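Local coordinates for NADPH-quinone reductase (Pediococcus pentosaceus ATCC 25745, PDB 3HA2), which probably binds FMN and passes electrons from NAD(P)H to quinones, as a flavodoxin-like quinone reductase, at residues I97-G102 / E120-F125; F59-Y64 / N106-G111. All coordinates share one frame; numbering follows the deposited sequence.

Contacts 1 and 2 lie about 8 Å apart, centre to centre. Their segments alternate in the order 59-64, 97-102, 106-111, 120-125, so the two contacts cross along the chain, and the loop 106-111 of contact 2 leads from the strand of contact 1 to its helical part. Both use the parallel sheet of the flavodoxin-like fold, which makes up this fragment of a longer protein: strands 54-60 and 94-101 are neighbours, joined where Ser-100 O meets Leu-61 N at 2.8 Å. Contact 1 sets Met-122, between two helices, and Phe-125, in the second, against that sheet; contact 2 joins the loops after the two strands. Met-122 CE also packs on Leu-61, and both contacts reach the second subunit.

Contact 1 (I97-G102 / E120-F125); sequences IVVSTG and ELMRPF
Met-122 O accepts a hydrogen bond from Phe-125 N at 2.9 Å, and the two residues joined in this way both turn their side chains onto Ile-97. Met-122 separates helix 118-121 from helix 123-131 and occupies the N-cap position of the second, so the bond falls in the first turn of a helix that covers one face of the parallel sheet in a flavodoxin-like fold. The contact illustrates how such a helical layer is fitted to a strand through apolar side chains alone. Ile-97 serves both partners, one with each branch. Ile-97 CG2, anti to the backbone N (CG1 has chi1 -60°), reaches SE of Met-122, here selenomethionine, at 4.1 Å; bends at chi2 and chi3 of Met-122 put SE there. The other branch ends in Ile-97 CD1, which sits over one face of the Phe-125 ring, 22° from the normal and 4.2 Å from the centroid: a CH-pi contact offset toward the rim at CG. The two side chains cross at about a right angle. Two residues further along the strand, Val-99 points to the same side. Outside the two segments, Met-122 also touches Tyr-136 and Ile-139, while Phe-125 rests on Leu-57. The longest of the three approaches is Val-99 CG1 to Met-122 SE, 4.5 Å.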
loop_
_atom_site.group_PDB
_atom_site.type_symbol
_atom_site.label_atom_id
_atom_site.label_comp_id
_atom_site.label_asym_id
_atom_site.label_seq_id
_atom_site.Cartn_x
_atom_site.Cartn_y
_atom_site.Cartn_z
ATOM N N ILE A 97 13.591 2.422 -4.611
ATOM C CA ILE A 97 12.299 3.085 -4.720
ATOM C C ILE A 97 12.549 4.500 -5.204
ATOM O O ILE A 97 13.317 5.254 -4.574
ATOM C CB ILE A 97 11.589 3.137 -3.329
ATOM C CG1 ILE A 97 11.362 1.720 -2.766
ATOM C CG2 ILE A 97 10.285 3.987 -3.418
ATOM C CD1 ILE A 97 10.381 0.868 -3.544
ATOM N N VAL A 98 11.947 4.861 -6.336
ATOM C CA VAL A 98 11.930 6.265 -6.783
ATOM C C VAL A 98 10.484 6.742 -6.649
ATOM O O VAL A 98 9.649 6.421 -7.492
ATOM C CB VAL A 98 12.446 6.421 -8.233
ATOM C CG1 VAL A 98 12.389 7.919 -8.685
ATOM C CG2 VAL A 98 13.896 5.894 -8.323
ATOM N N VAL A 99 10.191 7.470 -5.563
ATOM C CA VAL A 99 8.815 7.853 -5.241
ATOM C C VAL A 99 8.622 9.353 -5.392
ATOM O O VAL A 99 9.370 10.137 -4.821
ATOM C CB VAL A 99 8.373 7.344 -3.817
ATOM C CG1 VAL A 99 9.343 7.820 -2.699
ATOM C CG2 VAL A 99 6.940 7.758 -3.525
ATOM N N SER A 100 7.650 9.749 -6.204
ATOM C CA SER A 100 7.464 11.168 -6.466
ATOM C C SER A 100 6.223 11.670 -5.732
ATOM O O SER A 100 5.249 10.915 -5.536
ATOM C CB SER A 100 7.418 11.441 -7.975
ATOM O OG SER A 100 6.331 10.769 -8.557
ATOM N N THR A 101 6.289 12.914 -5.261
ATOM C CA THR A 101 5.170 13.517 -4.542
ATOM C C THR A 101 4.948 14.935 -5.083
ATOM O O THR A 101 5.868 15.545 -5.572
ATOM C CB THR A 101 5.413 13.601 -2.998
ATOM O OG1 THR A 101 6.158 14.783 -2.684
ATOM C CG2 THR A 101 6.155 12.395 -2.460
ATOM N N GLY A 102 3.714 15.421 -5.006
ATOM C CA GLY A 102 3.394 16.811 -5.307
ATOM C C GLY A 102 3.503 17.699 -4.069
ATOM O O GLY A 102 3.217 18.897 -4.134
ATOM N N GLU A 120 9.338 6.030 6.836
ATOM C CA GLU A 120 8.265 5.355 7.569
ATOM C C GLU A 120 7.121 4.897 6.669
ATOM O O GLU A 120 6.560 3.816 6.855
ATOM C CB GLU A 120 7.732 6.306 8.628
ATOM C CG GLU A 120 8.745 6.598 9.735
ATOM C CD GLU A 120 8.249 7.725 10.593
ATOM O OE1 GLU A 120 8.629 8.900 10.330
ATOM O OE2 GLU A 120 7.411 7.435 11.480
ATOM N N LEU A 121 6.768 5.721 5.696
ATOM C CA LEU A 121 5.676 5.385 4.777
ATOM C C LEU A 121 6.017 4.254 3.818
ATOM O O LEU A 121 5.129 3.502 3.404
ATOM C CB LEU A 121 5.219 6.619 3.984
ATOM C CG LEU A 121 4.647 7.724 4.871
ATOM C CD1 LEU A 121 4.494 9.019 4.062
ATOM C CD2 LEU A 121 3.321 7.297 5.490
HETATM N N MSE A 122 7.296 4.102 3.497
HETATM C CA MSE A 122 7.710 3.045 2.576
HETATM C C MSE A 122 8.007 1.725 3.293
HETATM O O MSE A 122 8.529 0.793 2.679
HETATM C CB MSE A 122 8.941 3.499 1.764
HETATM C CG MSE A 122 8.708 4.716 0.850
HETATM SE SE MSE A 122 7.397 4.380 -0.563
HETATM C CE MSE A 122 5.842 5.163 0.321
ATOM N N ARG A 123 7.686 1.647 4.583
ATOM C CA ARG A 123 7.991 0.457 5.382
ATOM C C ARG A 123 7.497 -0.865 4.760
ATOM O O ARG A 123 8.198 -1.860 4.864
ATOM C CB ARG A 123 7.463 0.575 6.826
ATOM C CG ARG A 123 8.297 -0.269 7.810
ATOM C CD ARG A 123 9.699 0.312 7.944
ATOM N NE ARG A 123 9.702 1.400 8.900
ATOM C CZ ARG A 123 10.655 2.321 9.043
ATOM N NH1 ARG A 123 11.754 2.345 8.279
ATOM N NH2 ARG A 123 10.486 3.248 9.975
ATOM N N PRO A 124 6.290 -0.895 4.143
ATOM C CA PRO A 124 5.936 -2.188 3.531
ATOM C C PRO A 124 6.937 -2.695 2.500
ATOM O O PRO A 124 7.100 -3.905 2.372
ATOM C CB PRO A 124 4.572 -1.921 2.872
ATOM C CG PRO A 124 4.022 -0.749 3.593
ATOM C CD PRO A 124 5.210 0.095 3.984
ATOM N N PHE A 125 7.610 -1.795 1.775
ATOM C CA PHE A 125 8.621 -2.239 0.787
ATOM C C PHE A 125 9.885 -2.716 1.467
ATOM O O PHE A 125 10.541 -3.650 1.012
ATOM C CB PHE A 125 8.933 -1.124 -0.211
ATOM C CG PHE A 125 7.810 -0.846 -1.161
ATOM C CD1 PHE A 125 7.513 -1.743 -2.184
ATOM C CD2 PHE A 125 7.029 0.290 -1.017
ATOM C CE1 PHE A 125 6.464 -1.501 -3.049
ATOM C CE2 PHE A 125 5.988 0.549 -1.901
ATOM C CZ PHE A 125 5.703 -0.345 -2.902
#

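Contact 2 (F59-Y64 / N106-G111); sequences FPLYWY and NAFQAG
Leu-61 and Phe-108 extend their side chains toward each other from opposite directions, and Tyr-64 joins them with the edge of its ring. In the flavodoxin-like fold this is the meeting of two loops: the one that leaves strand 54-60, and the one that runs from strand 94-101 to helix 118-121. Phe-108 is where the long loop after strand 94-101 packs on the loop that follows its neighbour, strand 54-60. Leu-61 holds CG anti to its backbone N, with chi1 -170°, which carries the CD2 methyl to the far rim of the Phe-108 ring. There Leu-61 CD2 lies 3.9 Å from Phe-108 CZ and 4.0 Å from Phe-108 CE1, straddling that ring bond from an oblique direction. Tyr-64 comes to the same rim. Tyr-64 CE1 is 4.3 Å from Phe-108 CE1, which lies near the plane of the tyrosine ring, at its edge. The ring planes are inclined at about 73°, and the rings touch through rim carbons without stacking.

Ile-118 and Leu-121 of helix 118-121 add further apolar packing around Phe-108. The polar end of Tyr-64 is held separately, its OH being hydrogen-bonded to Glu-114. Next to it, Trp-63 crosses the dimer interface, where its NE1 bonds to Met-78 O of the second subunit. The loop residues on either side of Phe-108 in sequence are bridged by a side-chain bond: Gln-109 NE2 donates to Asn-106 O over 2.8 Å, nearly straight at 174°, in the carbonyl plane and on a lone pair of that oxygen.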
loop_
_atom_site.group_PDB
_atom_site.type_symbol
_atom_site.label_atom_id
_atom_site.label_comp_id
_atom_site.label_asym_id
_atom_site.label_seq_id
_atom_site.Cartn_x
_atom_site.Cartn_y
_atom_site.Cartn_z
ATOM N N PHE A 59 7.268 5.256 -8.890
ATOM C CA PHE A 59 5.838 5.556 -8.835
ATOM C C PHE A 59 5.523 6.866 -8.112
ATOM O O PHE A 59 6.327 7.340 -7.308
ATOM C CB PHE A 59 5.108 4.388 -8.145
ATOM C CG PHE A 59 5.615 4.075 -6.734
ATOM C CD1 PHE A 59 6.656 3.160 -6.515
ATOM C CD2 PHE A 59 5.047 4.707 -5.627
ATOM C CE1 PHE A 59 7.122 2.883 -5.213
ATOM C CE2 PHE A 59 5.500 4.428 -4.320
ATOM C CZ PHE A 59 6.537 3.511 -4.117
ATOM N N PRO A 60 4.341 7.440 -8.387
ATOM C CA PRO A 60 3.858 8.587 -7.610
ATOM C C PRO A 60 3.198 8.138 -6.314
ATOM O O PRO A 60 2.580 7.070 -6.246
ATOM C CB PRO A 60 2.840 9.226 -8.546
ATOM C CG PRO A 60 2.273 8.074 -9.314
ATOM C CD PRO A 60 3.415 7.082 -9.481
ATOM N N LEU A 61 3.325 8.955 -5.284
ATOM C CA LEU A 61 2.739 8.625 -3.999
ATOM C C LEU A 61 1.235 8.982 -4.054
ATOM O O LEU A 61 0.861 10.138 -4.306
ATOM C CB LEU A 61 3.471 9.409 -2.906
ATOM C CG LEU A 61 3.177 9.053 -1.458
ATOM C CD1 LEU A 61 3.852 7.729 -1.119
ATOM C CD2 LEU A 61 3.619 10.177 -0.506
ATOM N N TYR A 62 0.385 7.976 -3.880
ATOM C CA TYR A 62 -1.068 8.170 -3.902
ATOM C C TYR A 62 -1.570 7.776 -2.516
ATOM O O TYR A 62 -1.412 6.621 -2.111
ATOM C CB TYR A 62 -1.703 7.242 -4.945
ATOM C CG TYR A 62 -1.605 7.701 -6.391
ATOM C CD1 TYR A 62 -0.856 8.816 -6.739
ATOM C CD2 TYR A 62 -2.269 7.009 -7.405
ATOM C CE1 TYR A 62 -0.759 9.250 -8.045
ATOM C CE2 TYR A 62 -2.180 7.443 -8.730
ATOM C CZ TYR A 62 -1.407 8.560 -9.029
ATOM O OH TYR A 62 -1.276 9.021 -10.321
ATOM N N TRP A 63 -2.161 8.726 -1.791
ATOM C CA TRP A 63 -2.552 8.474 -0.384
ATOM C C TRP A 63 -1.494 7.694 0.409
ATOM O O TRP A 63 -1.784 6.645 1.009
ATOM C CB TRP A 63 -3.930 7.782 -0.277
ATOM C CG TRP A 63 -5.080 8.685 -0.694
ATOM C CD1 TRP A 63 -5.942 8.473 -1.729
ATOM C CD2 TRP A 63 -5.462 9.938 -0.100
ATOM N NE1 TRP A 63 -6.839 9.513 -1.814
ATOM C CE2 TRP A 63 -6.574 10.421 -0.827
ATOM C CE3 TRP A 63 -4.985 10.688 0.985
ATOM C CZ2 TRP A 63 -7.219 11.639 -0.515
ATOM C CZ3 TRP A 63 -5.622 11.901 1.296
ATOM C CH2 TRP A 63 -6.727 12.361 0.546
ATOM N N TYR A 64 -0.272 8.230 0.398
ATOM C CA TYR A 64 0.840 7.756 1.211
ATOM C C TYR A 64 1.323 6.341 0.853
ATOM O O TYR A 64 2.015 5.711 1.647
ATOM C CB TYR A 64 0.482 7.873 2.708
ATOM C CG TYR A 64 -0.074 9.226 3.033
ATOM C CD1 TYR A 64 0.770 10.323 3.177
ATOM C CD2 TYR A 64 -1.446 9.423 3.169
ATOM C CE1 TYR A 64 0.281 11.572 3.471
ATOM C CE2 TYR A 64 -1.957 10.678 3.440
ATOM C CZ TYR A 64 -1.087 11.745 3.598
ATOM O OH TYR A 64 -1.589 12.996 3.867
ATOM N N ASN A 106 9.525 18.818 2.994
ATOM C CA ASN A 106 9.532 19.204 4.409
ATOM C C ASN A 106 8.235 18.895 5.167
ATOM O O ASN A 106 8.223 18.973 6.387
ATOM C CB ASN A 106 9.931 20.666 4.576
ATOM C CG ASN A 106 11.413 20.900 4.267
ATOM O OD1 ASN A 106 12.269 20.037 4.526
ATOM N ND2 ASN A 106 11.717 22.057 3.703
ATOM N N ALA A 107 7.163 18.506 4.462
ATOM C CA ALA A 107 5.915 18.113 5.135
ATOM C C ALA A 107 6.026 16.722 5.779
ATOM O O ALA A 107 5.260 16.387 6.701
ATOM C CB ALA A 107 4.766 18.124 4.132
ATOM N N PHE A 108 6.980 15.923 5.293
ATOM C CA PHE A 108 7.113 14.522 5.695
ATOM C C PHE A 108 8.130 14.355 6.823
ATOM O O PHE A 108 9.234 13.861 6.620
ATOM C CB PHE A 108 7.490 13.644 4.500
ATOM C CG PHE A 108 6.434 13.588 3.439
ATOM C CD1 PHE A 108 5.343 12.739 3.580
ATOM C CD2 PHE A 108 6.529 14.400 2.296
ATOM C CE1 PHE A 108 4.352 12.680 2.586
ATOM C CE2 PHE A 108 5.528 14.366 1.304
ATOM C CZ PHE A 108 4.442 13.504 1.452
ATOM N N GLN A 109 7.729 14.753 8.021
ATOM C CA GLN A 109 8.562 14.597 9.214
ATOM C C GLN A 109 7.690 14.854 10.423
ATOM O O GLN A 109 6.619 15.469 10.307
ATOM C CB GLN A 109 9.733 15.605 9.229
ATOM C CG GLN A 109 9.310 17.067 9.155
ATOM C CD GLN A 109 10.468 18.028 9.117
ATOM O OE1 GLN A 109 11.358 17.986 9.972
ATOM N NE2 GLN A 109 10.437 18.948 8.157
ATOM N N ALA A 110 8.164 14.407 11.583
ATOM C CA ALA A 110 7.469 14.653 12.842
ATOM C C ALA A 110 7.259 16.156 13.057
ATOM O O ALA A 110 8.147 16.970 12.816
ATOM C CB ALA A 110 8.243 14.027 14.001
ATOM N N GLY A 111 6.065 16.529 13.499
ATOM C CA GLY A 111 5.803 17.948 13.803
ATOM C C GLY A 111 5.369 18.758 12.589
ATOM O O GLY A 111 4.898 19.890 12.730
#